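Local coordinates for protein bifunctional pinoresinol-lariciresinol reductase 1 (Thuja plicata, PDB 1QYD) that reduces pinoresinol to lariciresinol and lariciresinol to secoisolariciresinol in lignan biosynthesis, taking the 4R-hydride from NADPH, at residues S115-D120 / V155-F160; V182-D187 / K246-S251; G201-K206 / P298-V303. All coordinates share one frame; numbering follows the deposited sequence.

Overall arrangement
Contact 1 sits near the centre of the chain and beside the probable NADP(+) site, with Glu116 about 3 Å from Arg142 and Phe160 about 4 Å from Ile16 (nearest side-chain atoms). Contact 3 adjoins it, their centres 14 Å apart: Thr204 CG2 of helix 197-207 lies 3.4 Å from Val155 CG1 and 3.4 Å from Phe117 CE2. Contact 2 stands apart, its centre 24 Å from that of contact 1 and 33 Å from that of contact 3; the Tyr185 side chain is about 11 Å from that of His271, the probable substrate-binding residue. Along the chain contact 1 closes before the others open, while the segments of contacts 2 and 3 alternate.

Contact 1: S115-D120 / V155-F160; sequences SEFGMD and VSSNMF
Phe117 and Gly118 lie against Val155, Ser156 and Ser157 in a buried loop-to-strand contact, where the loop after strand 111-113 of the parallel Rossmann-type sheet passes the end of strand 154-156. The backbones are joined by Phe117 N, which donates to Val155 O at 3.0 Å with a somewhat bent N-H (138°). Next to this bond the Phe117 side chain turns back beside the backbone nitrogen and lies alongside Val155, pointing the same way. Val155 CG2 lies over one face of the ring in a CH-pi contact, 4.1 Å from the centroid, and Ser157 OG stands at the ring edge, near its plane. Phe160 reaches in obliquely with the tip of its ring, whose CZ comes 3.4 Å from Phe117 O and also touches Phe117 CB. Beyond the segments, Val200 and Thr204 of helix 197-207 also touch the Phe117 side chain. On the other flank Ser156 is the polar link. Its OG, anti to the backbone N (chi1 -166°), donates to Gly118 O at 2.6 Å, approaching 20° out of the carbonyl plane. Ser156 OG also lies 3.4 Å from Asp120 CB. The carboxylates of Glu116 and Asp120 both form salt bridges to Arg142, which probably binds NADP(+), and Asp120 OD2 also lies close to the like-charged Asp122. The carbonyls of Val155 and Gly118 thus each receive a donor or give one a partner across the contact, while two acidic groups of the same loop meet one arginine; such a pair would probably steady the guanidinium for NADP(+) binding, consistent with this loop serving as its second shell.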
ATOM      1  N   SER A 115      -4.768  -1.188 -16.123  1.00  3.63           N
ATOM      2  CA  SER A 115      -4.516  -2.491 -15.546  1.00 13.56           C
ATOM      3  C   SER A 115      -5.728  -2.868 -14.716  1.00 19.10           C
ATOM      4  O   SER A 115      -5.818  -2.582 -13.517  1.00 26.87           O
ATOM      5  CB  SER A 115      -3.319  -2.473 -14.654  1.00 14.24           C
ATOM      6  OG  SER A 115      -3.174  -3.808 -14.219  1.00 10.29           O
ATOM      7  N   GLU A 116      -6.654  -3.458 -15.487  1.00 17.94           N
ATOM      8  CA  GLU A 116      -7.953  -3.977 -15.092  1.00 18.55           C
ATOM      9  C   GLU A 116      -7.801  -5.504 -15.105  1.00 19.93           C
ATOM     10  O   GLU A 116      -7.011  -6.092 -14.357  1.00 18.44           O
ATOM     11  CB  GLU A 116      -8.974  -3.476 -16.124  1.00 14.38           C
ATOM     12  CG  GLU A 116      -9.347  -2.007 -16.062  1.00 14.64           C
ATOM     13  CD  GLU A 116     -10.107  -1.615 -14.807  1.00 13.99           C
ATOM     14  OE1 GLU A 116     -11.212  -2.111 -14.608  1.00 17.74           O
ATOM     15  OE2 GLU A 116      -9.599  -0.811 -14.029  1.00 17.41           O
ATOM     16  N   PHE A 117      -8.489  -6.136 -16.069  1.00 21.84           N
ATOM     17  CA  PHE A 117      -8.511  -7.569 -16.379  1.00 25.49           C
ATOM     18  C   PHE A 117      -9.036  -8.513 -15.266  1.00 25.72           C
ATOM     19  O   PHE A 117      -8.591  -9.656 -15.123  1.00 23.86           O
ATOM     20  CB  PHE A 117      -7.076  -7.979 -16.839  1.00 25.32           C
ATOM     21  CG  PHE A 117      -6.492  -7.157 -17.981  1.00 21.22           C
ATOM     22  CD1 PHE A 117      -5.581  -6.128 -17.687  1.00 19.06           C
ATOM     23  CD2 PHE A 117      -6.902  -7.386 -19.306  1.00 23.06           C
ATOM     24  CE1 PHE A 117      -5.094  -5.322 -18.720  1.00 15.02           C
ATOM     25  CE2 PHE A 117      -6.407  -6.576 -20.335  1.00 14.19           C
ATOM     26  CZ  PHE A 117      -5.510  -5.549 -20.038  1.00 18.79           C
ATOM     27  N   GLY A 118     -10.070  -8.035 -14.546  1.00 22.91           N
ATOM     28  CA  GLY A 118     -10.683  -8.713 -13.414  1.00 24.88           C
ATOM     29  C   GLY A 118     -12.125  -8.272 -13.129  1.00 28.05           C
ATOM     30  O   GLY A 118     -12.906  -7.972 -14.026  1.00 23.70           O
ATOM     31  N   MET A 119     -12.440  -8.229 -11.831  1.00 29.46           N
ATOM     32  CA  MET A 119     -13.756  -7.969 -11.264  1.00 32.61           C
ATOM     33  C   MET A 119     -14.608  -6.726 -11.535  1.00 38.92           C
ATOM     34  O   MET A 119     -15.839  -6.792 -11.377  1.00 44.59           O
ATOM     35  CB  MET A 119     -13.685  -8.047  -9.758  1.00 31.52           C
ATOM     36  CG  MET A 119     -13.371  -9.412  -9.200  1.00 37.74           C
ATOM     37  SD  MET A 119     -13.797  -9.495  -7.440  1.00 41.71           S
ATOM     38  CE  MET A 119     -15.160 -10.601  -7.620  1.00 37.90           C
ATOM     39  N   ASP A 120     -13.976  -5.601 -11.895  1.00 35.84           N
ATOM     40  CA  ASP A 120     -14.545  -4.270 -12.141  1.00 31.09           C
ATOM     41  C   ASP A 120     -14.770  -3.445 -10.867  1.00 30.03           C
ATOM     42  O   ASP A 120     -15.835  -3.480 -10.241  1.00 32.64           O
ATOM     43  CB  ASP A 120     -15.881  -4.330 -12.920  1.00 26.30           C
ATOM     44  CG  ASP A 120     -16.437  -2.989 -13.405  1.00 27.83           C
ATOM     45  OD1 ASP A 120     -17.254  -2.976 -14.317  1.00 29.99           O
ATOM     46  OD2 ASP A 120     -16.087  -1.937 -12.898  1.00 26.33           O
ATOM     47  N   VAL A 155     -11.297  -3.058 -19.580  1.00 10.48           N
ATOM     48  CA  VAL A 155     -11.441  -4.455 -19.924  1.00  6.53           C
ATOM     49  C   VAL A 155     -11.583  -5.300 -18.681  1.00  9.15           C
ATOM     50  O   VAL A 155     -10.586  -5.775 -18.148  1.00  8.34           O
ATOM     51  CB  VAL A 155     -10.236  -4.944 -20.749  1.00  8.47           C
ATOM     52  CG1 VAL A 155     -10.564  -4.873 -22.226  1.00  2.00           C
ATOM     53  CG2 VAL A 155      -9.014  -4.061 -20.476  1.00 21.27           C
ATOM     54  N   SER A 156     -12.840  -5.411 -18.190  1.00 13.35           N
ATOM     55  CA  SER A 156     -13.247  -6.270 -17.067  1.00 13.43           C
ATOM     56  C   SER A 156     -13.501  -7.624 -17.711  1.00  9.82           C
ATOM     57  O   SER A 156     -14.412  -7.803 -18.516  1.00  8.63           O
ATOM     58  CB  SER A 156     -14.506  -5.755 -16.469  1.00 16.08           C
ATOM     59  OG  SER A 156     -14.614  -6.435 -15.250  1.00 18.83           O
ATOM     60  N   SER A 157     -12.620  -8.563 -17.399  1.00  9.41           N
ATOM     61  CA  SER A 157     -12.526  -9.806 -18.136  1.00  8.69           C
ATOM     62  C   SER A 157     -12.713 -11.095 -17.338  1.00 10.56           C
ATOM     63  O   SER A 157     -12.715 -12.197 -17.868  1.00  4.92           O
ATOM     64  CB  SER A 157     -11.180  -9.751 -18.814  1.00  5.87           C
ATOM     65  OG  SER A 157     -10.140  -9.770 -17.840  1.00  8.24           O
ATOM     66  N   ASN A 158     -12.838 -10.924 -16.026  1.00 16.29           N
ATOM     67  CA  ASN A 158     -13.154 -11.940 -15.021  1.00 19.04           C
ATOM     68  C   ASN A 158     -12.093 -12.968 -14.612  1.00 20.16           C
ATOM     69  O   ASN A 158     -10.974 -12.575 -14.259  1.00 26.48           O
ATOM     70  CB  ASN A 158     -14.470 -12.648 -15.466  1.00 17.96           C
ATOM     71  CG  ASN A 158     -15.655 -11.673 -15.564  1.00 23.68           C
ATOM     72  OD1 ASN A 158     -16.320 -11.541 -16.607  1.00 24.33           O
ATOM     73  ND2 ASN A 158     -15.917 -10.946 -14.472  1.00 11.66           N
ATOM     74  N   MET A 159     -12.384 -14.271 -14.573  1.00 17.99           N
ATOM     75  CA  MET A 159     -11.433 -15.233 -14.063  1.00 15.18           C
ATOM     76  C   MET A 159     -10.657 -15.830 -15.187  1.00 13.59           C
ATOM     77  O   MET A 159     -11.252 -16.252 -16.182  1.00 11.91           O
ATOM     78  CB  MET A 159     -12.118 -16.380 -13.303  1.00 15.77           C
ATOM     79  CG  MET A 159     -12.711 -15.967 -11.962  1.00 13.26           C
ATOM     80  SD  MET A 159     -13.418 -17.353 -11.050  1.00 21.01           S
ATOM     81  CE  MET A 159     -14.929 -17.409 -11.932  1.00  7.84           C
ATOM     82  N   PHE A 160      -9.325 -15.846 -15.024  1.00  9.99           N
ATOM     83  CA  PHE A 160      -8.504 -16.490 -16.031  1.00 13.42           C
ATOM     84  C   PHE A 160      -8.626 -17.961 -15.671  1.00 12.34           C
ATOM     85  O   PHE A 160      -8.530 -18.346 -14.512  1.00 17.15           O
ATOM     86  CB  PHE A 160      -7.015 -16.073 -15.965  1.00 15.61           C
ATOM     87  CG  PHE A 160      -6.678 -14.579 -16.007  1.00 14.01           C
ATOM     88  CD1 PHE A 160      -7.331 -13.699 -16.873  1.00 14.59           C
ATOM     89  CD2 PHE A 160      -5.715 -14.087 -15.117  1.00 12.75           C
ATOM     90  CE1 PHE A 160      -7.010 -12.336 -16.818  1.00 22.33           C
ATOM     91  CE2 PHE A 160      -5.405 -12.729 -15.072  1.00  7.62           C
ATOM     92  CZ  PHE A 160      -6.054 -11.849 -15.921  1.00  5.78           C
TER

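Contact 2: V182-D187 / K246-S251; sequences VLIYGD and KIYISS
Ile184 and Tyr248 share a first torsion, each with CG or CG1 anti to the carbonyl carbon (chi1 -62° and -58°), and lie side by side pointing the same way. The tyrosine torsion lays the ring beside Ile184, whose CB sits over one face, 4.2 Å from the centroid in a CH-pi contact and offset toward the rim; the isoleucine torsion sends CG1 and CD1 along the ring, CD1 reaching CZ and CE2. Asp187 O lies at the edge of the same ring, in its plane, 3.4 Å from Tyr248 CE2. In Ile249 CG1 is instead anti to the backbone N (chi1 -155°), which places CG2 against segment 182-187, where it touches Tyr185 CD2 at 3.5 Å and Leu183 CD2 at 3.7 Å. The two segments run in the same direction as extensions of strands 181-182 and 245-246, and a single beta bridge joins Tyr185 to Ile249. Its bonds, Ile249 N to Ile184 O and Gly186 N to Ile249 O, are both bent and weak. Helix 229-241 covers the inner flank, with Ile233 against Val182 and Ile184, and Gln229 OE1 accepts from Tyr185 N. The Tyr185 hydroxyl bonds to Ala169 O. Val182 CG2 packs 4.0 Å from Lys246 CG, and the lysine's NZ continues to a salt bridge with Glu237 of that helix.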
ATOM      1  N   VAL A 182     -12.322 -31.719  -3.109  1.00 30.97           N
ATOM      2  CA  VAL A 182     -12.535 -30.383  -3.628  1.00 32.04           C
ATOM      3  C   VAL A 182     -13.351 -29.677  -2.573  1.00 28.73           C
ATOM      4  O   VAL A 182     -14.371 -30.195  -2.118  1.00 31.89           O
ATOM      5  CB  VAL A 182     -13.361 -30.259  -4.961  1.00 37.67           C
ATOM      6  CG1 VAL A 182     -12.414 -30.320  -6.153  1.00 39.31           C
ATOM      7  CG2 VAL A 182     -14.419 -31.349  -5.051  1.00 41.45           C
ATOM      8  N   LEU A 183     -12.879 -28.508  -2.143  1.00 25.64           N
ATOM      9  CA  LEU A 183     -13.624 -27.683  -1.208  1.00 24.36           C
ATOM     10  C   LEU A 183     -14.585 -26.837  -2.055  1.00 25.40           C
ATOM     11  O   LEU A 183     -14.153 -26.272  -3.068  1.00 20.36           O
ATOM     12  CB  LEU A 183     -12.619 -26.830  -0.429  1.00 23.35           C
ATOM     13  CG  LEU A 183     -12.912 -26.267   0.995  1.00 29.55           C
ATOM     14  CD1 LEU A 183     -11.769 -26.648   1.950  1.00 22.65           C
ATOM     15  CD2 LEU A 183     -12.960 -24.744   0.987  1.00 24.43           C
ATOM     16  N   ILE A 184     -15.908 -26.829  -1.752  1.00 25.19           N
ATOM     17  CA  ILE A 184     -16.865 -25.980  -2.474  1.00 25.21           C
ATOM     18  C   ILE A 184     -17.378 -24.871  -1.557  1.00 26.70           C
ATOM     19  O   ILE A 184     -17.495 -24.974  -0.340  1.00 26.86           O
ATOM     20  CB  ILE A 184     -18.097 -26.789  -3.043  1.00 22.93           C
ATOM     21  CG1 ILE A 184     -17.673 -27.835  -4.064  1.00 19.57           C
ATOM     22  CG2 ILE A 184     -19.028 -25.837  -3.784  1.00 26.50           C
ATOM     23  CD1 ILE A 184     -18.808 -28.381  -4.962  1.00  9.51           C
ATOM     24  N   TYR A 185     -17.651 -23.729  -2.165  1.00 27.17           N
ATOM     25  CA  TYR A 185     -18.041 -22.574  -1.410  1.00 26.81           C
ATOM     26  C   TYR A 185     -19.550 -22.491  -1.412  1.00 26.33           C
ATOM     27  O   TYR A 185     -20.233 -22.113  -2.364  1.00 30.62           O
ATOM     28  CB  TYR A 185     -17.344 -21.364  -2.049  1.00 21.74           C
ATOM     29  CG  TYR A 185     -15.828 -21.600  -2.053  1.00 20.61           C
ATOM     30  CD1 TYR A 185     -15.161 -21.833  -3.265  1.00 20.31           C
ATOM     31  CD2 TYR A 185     -15.126 -21.665  -0.842  1.00 12.90           C
ATOM     32  CE1 TYR A 185     -13.807 -22.160  -3.269  1.00 13.79           C
ATOM     33  CE2 TYR A 185     -13.777 -21.970  -0.837  1.00  9.91           C
ATOM     34  CZ  TYR A 185     -13.134 -22.229  -2.048  1.00 16.17           C
ATOM     35  OH  TYR A 185     -11.821 -22.656  -2.034  1.00 18.05           O
ATOM     36  N   GLY A 186     -20.029 -23.006  -0.292  1.00 22.58           N
ATOM     37  CA  GLY A 186     -21.439 -22.977   0.036  1.00 26.32           C
ATOM     38  C   GLY A 186     -22.219 -24.051  -0.671  1.00 28.19           C
ATOM     39  O   GLY A 186     -22.297 -25.214  -0.263  1.00 33.63           O
ATOM     40  N   ASP A 187     -22.815 -23.554  -1.742  1.00 27.49           N
ATOM     41  CA  ASP A 187     -23.630 -24.351  -2.630  1.00 29.24           C
ATOM     42  C   ASP A 187     -22.821 -24.712  -3.852  1.00 24.43           C
ATOM     43  O   ASP A 187     -22.822 -25.852  -4.296  1.00 25.73           O
ATOM     44  CB  ASP A 187     -24.891 -23.548  -3.027  1.00 33.43           C
ATOM     45  CG  ASP A 187     -24.731 -22.088  -3.503  1.00 40.53           C
ATOM     46  OD1 ASP A 187     -25.726 -21.534  -3.969  1.00 45.93           O
ATOM     47  OD2 ASP A 187     -23.654 -21.486  -3.406  1.00 42.07           O
ATOM     48  N   LYS A 246     -16.566 -34.238  -2.402  1.00 33.39           N
ATOM     49  CA  LYS A 246     -17.071 -32.923  -2.066  1.00 35.93           C
ATOM     50  C   LYS A 246     -17.281 -32.639  -0.590  1.00 36.75           C
ATOM     51  O   LYS A 246     -17.725 -33.507   0.158  1.00 40.91           O
ATOM     52  CB  LYS A 246     -18.368 -32.739  -2.836  1.00 32.63           C
ATOM     53  CG  LYS A 246     -18.071 -32.878  -4.312  1.00 25.28           C
ATOM     54  CD  LYS A 246     -19.322 -32.707  -5.115  1.00 28.95           C
ATOM     55  CE  LYS A 246     -19.437 -33.868  -6.088  1.00 27.74           C
ATOM     56  NZ  LYS A 246     -18.228 -34.002  -6.875  1.00 25.37           N
ATOM     57  N   ILE A 247     -16.987 -31.401  -0.165  1.00 37.47           N
ATOM     58  CA  ILE A 247     -17.025 -31.054   1.252  1.00 38.81           C
ATOM     59  C   ILE A 247     -17.983 -29.898   1.586  1.00 39.88           C
ATOM     60  O   ILE A 247     -18.833 -30.052   2.476  1.00 41.67           O
ATOM     61  CB  ILE A 247     -15.579 -30.703   1.734  1.00 38.61           C
ATOM     62  CG1 ILE A 247     -14.451 -31.505   1.052  1.00 35.57           C
ATOM     63  CG2 ILE A 247     -15.551 -31.010   3.223  1.00 37.46           C
ATOM     64  CD1 ILE A 247     -14.253 -32.995   1.403  1.00 37.69           C
ATOM     65  N   TYR A 248     -17.890 -28.768   0.844  1.00 36.34           N
ATOM     66  CA  TYR A 248     -18.673 -27.526   0.958  1.00 33.59           C
ATOM     67  C   TYR A 248     -18.389 -26.708   2.224  1.00 37.10           C
ATOM     68  O   TYR A 248     -18.178 -27.254   3.309  1.00 41.41           O
ATOM     69  CB  TYR A 248     -20.201 -27.787   0.894  1.00 29.87           C
ATOM     70  CG  TYR A 248     -20.716 -28.499  -0.365  1.00 25.45           C
ATOM     71  CD1 TYR A 248     -20.430 -29.851  -0.534  1.00 28.91           C
ATOM     72  CD2 TYR A 248     -21.451 -27.850  -1.365  1.00 24.47           C
ATOM     73  CE1 TYR A 248     -20.849 -30.553  -1.665  1.00 27.24           C
ATOM     74  CE2 TYR A 248     -21.882 -28.545  -2.514  1.00 23.61           C
ATOM     75  CZ  TYR A 248     -21.569 -29.902  -2.650  1.00 22.09           C
ATOM     76  OH  TYR A 248     -21.939 -30.651  -3.748  1.00 28.04           O
ATOM     77  N   ILE A 249     -18.353 -25.365   2.115  1.00 36.75           N
ATOM     78  CA  ILE A 249     -18.015 -24.475   3.226  1.00 32.89           C
ATOM     79  C   ILE A 249     -18.817 -23.173   3.188  1.00 31.55           C
ATOM     80  O   ILE A 249     -19.320 -22.856   2.124  1.00 27.76           O
ATOM     81  CB  ILE A 249     -16.489 -24.265   3.144  1.00 29.99           C
ATOM     82  CG1 ILE A 249     -16.030 -23.912   4.529  1.00 31.19           C
ATOM     83  CG2 ILE A 249     -16.091 -23.188   2.143  1.00 36.44           C
ATOM     84  CD1 ILE A 249     -14.507 -23.994   4.727  1.00 41.12           C
ATOM     85  N   SER A 250     -18.944 -22.342   4.237  1.00 32.89           N
ATOM     86  CA  SER A 250     -19.854 -21.183   4.258  1.00 35.55           C
ATOM     87  C   SER A 250     -19.308 -19.828   4.729  1.00 41.15           C
ATOM     88  O   SER A 250     -18.122 -19.733   5.036  1.00 40.58           O
ATOM     89  CB  SER A 250     -21.052 -21.558   5.117  1.00 34.89           C
ATOM     90  OG  SER A 250     -20.649 -21.970   6.423  1.00 34.42           O
ATOM     91  N   SER A 251     -20.135 -18.769   4.836  1.00 42.25           N
ATOM     92  CA  SER A 251     -19.700 -17.429   5.206  1.00 45.51           C
ATOM     93  C   SER A 251     -18.996 -17.132   6.541  1.00 52.22           C
ATOM     94  O   SER A 251     -17.763 -17.012   6.520  1.00 58.11           O
ATOM     95  CB  SER A 251     -20.899 -16.462   5.093  1.00 45.17           C
ATOM     96  OG  SER A 251     -21.359 -16.198   3.767  1.00 37.23           O
TER

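Contact 3: G201-K206 / P298-V303; sequences GTYTIK and PEVKYV
Thr202 opens the contact by laying its methyl CG2 against Val300 CG1 at 3.7 Å, while its hydroxyl turns back to Asp198 O one helical turn earlier. It belongs to helix 197-207, which here meets the loop between helices 293-296 and 305-309 near the C-terminus. Tyr203 comes next and carries much of the apolar packing. Its side chain and that of Val300 run antiparallel alongside each other and the ring meets the valine obliquely, CE2 lying 3.3 Å from Val300 CB. The phenolic OH, still against Val300, also approaches the edge of the Tyr302 ring, near its plane, 4.1 Å from Tyr302 CD1. Ala293 and Thr294 of helix 293-296 also touch Tyr203. Thr204 is on the other flank of the helix; its OG1 donates to Gly201 O, which also accepts from Ile205 N. Lys206 then brings the helix back to the loop. Its chain is extended to CE and bent at chi4 (-149°), with CD passing 3.5 Å from Val300 CG2 on the way out. The tip meets Glu299 head-on: NZ forms a salt bridge to OE2 at 2.7 Å, on the syn side of the carboxylate and 25° out of its plane, with OE1 at 3.1 Å. An alanine at Lys206 would probably leave the Glu299 carboxylate without its cation and uncover the CG2 side of Val300. Val300 is thus packed against the Tyr203 ring and the aliphatic stem of Lys206, with the ion pair on the more exposed side; Lys301 NZ, 5.1 Å from Lys206 NZ, adds a second positive charge there that the carboxylate would probably help to balance.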
ATOM      1  N   GLY A 201      -6.546 -11.479 -24.321  1.00  8.83           N
ATOM      2  CA  GLY A 201      -5.631 -10.692 -25.094  1.00  2.00           C
ATOM      3  C   GLY A 201      -6.275 -10.404 -26.409  1.00  5.26           C
ATOM      4  O   GLY A 201      -6.321  -9.246 -26.777  1.00 13.91           O
ATOM      5  N   THR A 202      -6.806 -11.408 -27.103  1.00  8.81           N
ATOM      6  CA  THR A 202      -7.448 -11.257 -28.409  1.00  9.47           C
ATOM      7  C   THR A 202      -8.587 -10.244 -28.362  1.00 16.74           C
ATOM      8  O   THR A 202      -8.686  -9.398 -29.250  1.00 24.04           O
ATOM      9  CB  THR A 202      -8.016 -12.585 -28.911  1.00  2.00           C
ATOM     10  OG1 THR A 202      -6.958 -13.544 -29.036  1.00 20.00           O
ATOM     11  CG2 THR A 202      -8.678 -12.403 -30.268  1.00  2.00           C
ATOM     12  N   TYR A 203      -9.441 -10.297 -27.330  1.00 14.99           N
ATOM     13  CA  TYR A 203     -10.535  -9.367 -27.192  1.00 14.73           C
ATOM     14  C   TYR A 203     -10.083  -7.967 -26.785  1.00 23.38           C
ATOM     15  O   TYR A 203     -10.846  -7.018 -27.026  1.00 27.58           O
ATOM     16  CB  TYR A 203     -11.544  -9.883 -26.152  1.00 14.82           C
ATOM     17  CG  TYR A 203     -12.462 -10.977 -26.662  1.00 14.51           C
ATOM     18  CD1 TYR A 203     -12.627 -12.163 -25.926  1.00 15.42           C
ATOM     19  CD2 TYR A 203     -13.105 -10.811 -27.890  1.00 16.95           C
ATOM     20  CE1 TYR A 203     -13.425 -13.188 -26.418  1.00  8.22           C
ATOM     21  CE2 TYR A 203     -13.903 -11.833 -28.381  1.00 15.03           C
ATOM     22  CZ  TYR A 203     -14.051 -13.011 -27.646  1.00 13.98           C
ATOM     23  OH  TYR A 203     -14.808 -14.022 -28.192  1.00 17.45           O
ATOM     24  N   THR A 204      -8.907  -7.779 -26.135  1.00 23.90           N
ATOM     25  CA  THR A 204      -8.498  -6.422 -25.816  1.00 21.26           C
ATOM     26  C   THR A 204      -7.844  -5.799 -27.033  1.00 21.49           C
ATOM     27  O   THR A 204      -7.989  -4.585 -27.163  1.00 25.86           O
ATOM     28  CB  THR A 204      -7.492  -6.288 -24.631  1.00 21.76           C
ATOM     29  OG1 THR A 204      -6.347  -7.018 -24.960  1.00 29.00           O
ATOM     30  CG2 THR A 204      -8.003  -6.837 -23.344  1.00 17.83           C
ATOM     31  N   ILE A 205      -7.174  -6.524 -27.953  1.00 14.53           N
ATOM     32  CA  ILE A 205      -6.627  -5.842 -29.109  1.00 14.07           C
ATOM     33  C   ILE A 205      -7.695  -5.532 -30.160  1.00 16.72           C
ATOM     34  O   ILE A 205      -7.520  -4.653 -31.015  1.00 19.55           O
ATOM     35  CB  ILE A 205      -5.444  -6.694 -29.645  1.00  5.01           C
ATOM     36  CG1 ILE A 205      -4.239  -6.270 -28.857  1.00  4.14           C
ATOM     37  CG2 ILE A 205      -5.029  -6.417 -31.064  1.00  2.00           C
ATOM     38  CD1 ILE A 205      -4.228  -6.817 -27.422  1.00 19.27           C
ATOM     39  N   LYS A 206      -8.838  -6.220 -30.069  1.00 15.55           N
ATOM     40  CA  LYS A 206     -10.009  -5.917 -30.892  1.00 15.16           C
ATOM     41  C   LYS A 206     -10.883  -4.760 -30.343  1.00 13.42           C
ATOM     42  O   LYS A 206     -11.657  -4.174 -31.095  1.00  8.41           O
ATOM     43  CB  LYS A 206     -10.858  -7.182 -31.033  1.00 16.63           C
ATOM     44  CG  LYS A 206     -10.098  -8.281 -31.769  1.00 12.31           C
ATOM     45  CD  LYS A 206     -11.068  -9.193 -32.482  1.00  5.00           C
ATOM     46  CE  LYS A 206     -10.235 -10.019 -33.419  1.00  2.00           C
ATOM     47  NZ  LYS A 206     -10.986 -10.377 -34.587  1.00  2.00           N
ATOM     48  N   PRO A 298     -18.096 -11.434 -32.704  1.00 19.93           N
ATOM     49  CA  PRO A 298     -18.723 -12.741 -32.774  1.00 27.54           C
ATOM     50  C   PRO A 298     -17.807 -13.744 -33.472  1.00 31.47           C
ATOM     51  O   PRO A 298     -17.745 -14.919 -33.114  1.00 37.45           O
ATOM     52  CB  PRO A 298     -20.018 -12.429 -33.479  1.00 26.19           C
ATOM     53  CG  PRO A 298     -19.612 -11.411 -34.511  1.00 21.82           C
ATOM     54  CD  PRO A 298     -18.756 -10.530 -33.632  1.00 19.96           C
ATOM     55  N   GLU A 299     -17.031 -13.239 -34.431  1.00 33.51           N
ATOM     56  CA  GLU A 299     -16.028 -13.978 -35.177  1.00 30.37           C
ATOM     57  C   GLU A 299     -14.909 -14.584 -34.336  1.00 29.33           C
ATOM     58  O   GLU A 299     -14.386 -15.658 -34.653  1.00 33.03           O
ATOM     59  CB  GLU A 299     -15.482 -13.022 -36.219  1.00 29.95           C
ATOM     60  CG  GLU A 299     -15.318 -11.532 -35.808  1.00 29.08           C
ATOM     61  CD  GLU A 299     -14.075 -11.162 -35.020  1.00 26.99           C
ATOM     62  OE1 GLU A 299     -14.058 -10.098 -34.405  1.00 26.28           O
ATOM     63  OE2 GLU A 299     -13.123 -11.932 -35.039  1.00 27.22           O
ATOM     64  N   VAL A 300     -14.557 -13.911 -33.236  1.00 23.53           N
ATOM     65  CA  VAL A 300     -13.552 -14.428 -32.349  1.00 22.53           C
ATOM     66  C   VAL A 300     -14.098 -15.702 -31.739  1.00 31.15           C
ATOM     67  O   VAL A 300     -15.293 -15.889 -31.498  1.00 32.32           O
ATOM     68  CB  VAL A 300     -13.223 -13.448 -31.229  1.00 23.56           C
ATOM     69  CG1 VAL A 300     -12.038 -13.919 -30.398  1.00 24.23           C
ATOM     70  CG2 VAL A 300     -12.805 -12.139 -31.821  1.00 26.77           C
ATOM     71  N   LYS A 301     -13.071 -16.545 -31.597  1.00 38.35           N
ATOM     72  CA  LYS A 301     -13.002 -17.917 -31.090  1.00 38.72           C
ATOM     73  C   LYS A 301     -12.798 -18.126 -29.570  1.00 39.26           C
ATOM     74  O   LYS A 301     -11.646 -18.096 -29.082  1.00 43.82           O
ATOM     75  CB  LYS A 301     -11.869 -18.617 -31.905  1.00 43.22           C
ATOM     76  CG  LYS A 301     -10.418 -18.007 -31.988  1.00 38.64           C
ATOM     77  CD  LYS A 301     -10.083 -17.312 -33.329  1.00 35.38           C
ATOM     78  CE  LYS A 301     -10.595 -15.887 -33.453  1.00 34.14           C
ATOM     79  NZ  LYS A 301     -10.670 -15.422 -34.829  1.00 31.74           N
ATOM     80  N   TYR A 302     -13.861 -18.330 -28.761  1.00 35.13           N
ATOM     81  CA  TYR A 302     -13.582 -18.540 -27.350  1.00 32.08           C
ATOM     82  C   TYR A 302     -13.597 -20.004 -26.990  1.00 31.44           C
ATOM     83  O   TYR A 302     -14.362 -20.842 -27.473  1.00 30.73           O
ATOM     84  CB  TYR A 302     -14.565 -17.784 -26.410  1.00 28.69           C
ATOM     85  CG  TYR A 302     -16.027 -18.158 -26.457  1.00 31.20           C
ATOM     86  CD1 TYR A 302     -16.863 -17.490 -27.350  1.00 26.42           C
ATOM     87  CD2 TYR A 302     -16.521 -19.190 -25.642  1.00 35.32           C
ATOM     88  CE1 TYR A 302     -18.206 -17.858 -27.440  1.00 29.98           C
ATOM     89  CE2 TYR A 302     -17.868 -19.566 -25.736  1.00 35.18           C
ATOM     90  CZ  TYR A 302     -18.705 -18.896 -26.640  1.00 36.26           C
ATOM     91  OH  TYR A 302     -20.037 -19.267 -26.772  1.00 41.96           O
ATOM     92  N   VAL A 303     -12.599 -20.237 -26.157  1.00 29.33           N
ATOM     93  CA  VAL A 303     -12.356 -21.524 -25.551  1.00 27.58           C
ATOM     94  C   VAL A 303     -13.266 -21.695 -24.349  1.00 27.17           C
ATOM     95  O   VAL A 303     -13.454 -20.821 -23.496  1.00 32.93           O
ATOM     96  CB  VAL A 303     -10.867 -21.562 -25.198  1.00 20.36           C
ATOM     97  CG1 VAL A 303     -10.495 -22.641 -24.231  1.00 17.80           C
ATOM     98  CG2 VAL A 303     -10.148 -21.856 -26.487  1.00 28.97           C
TER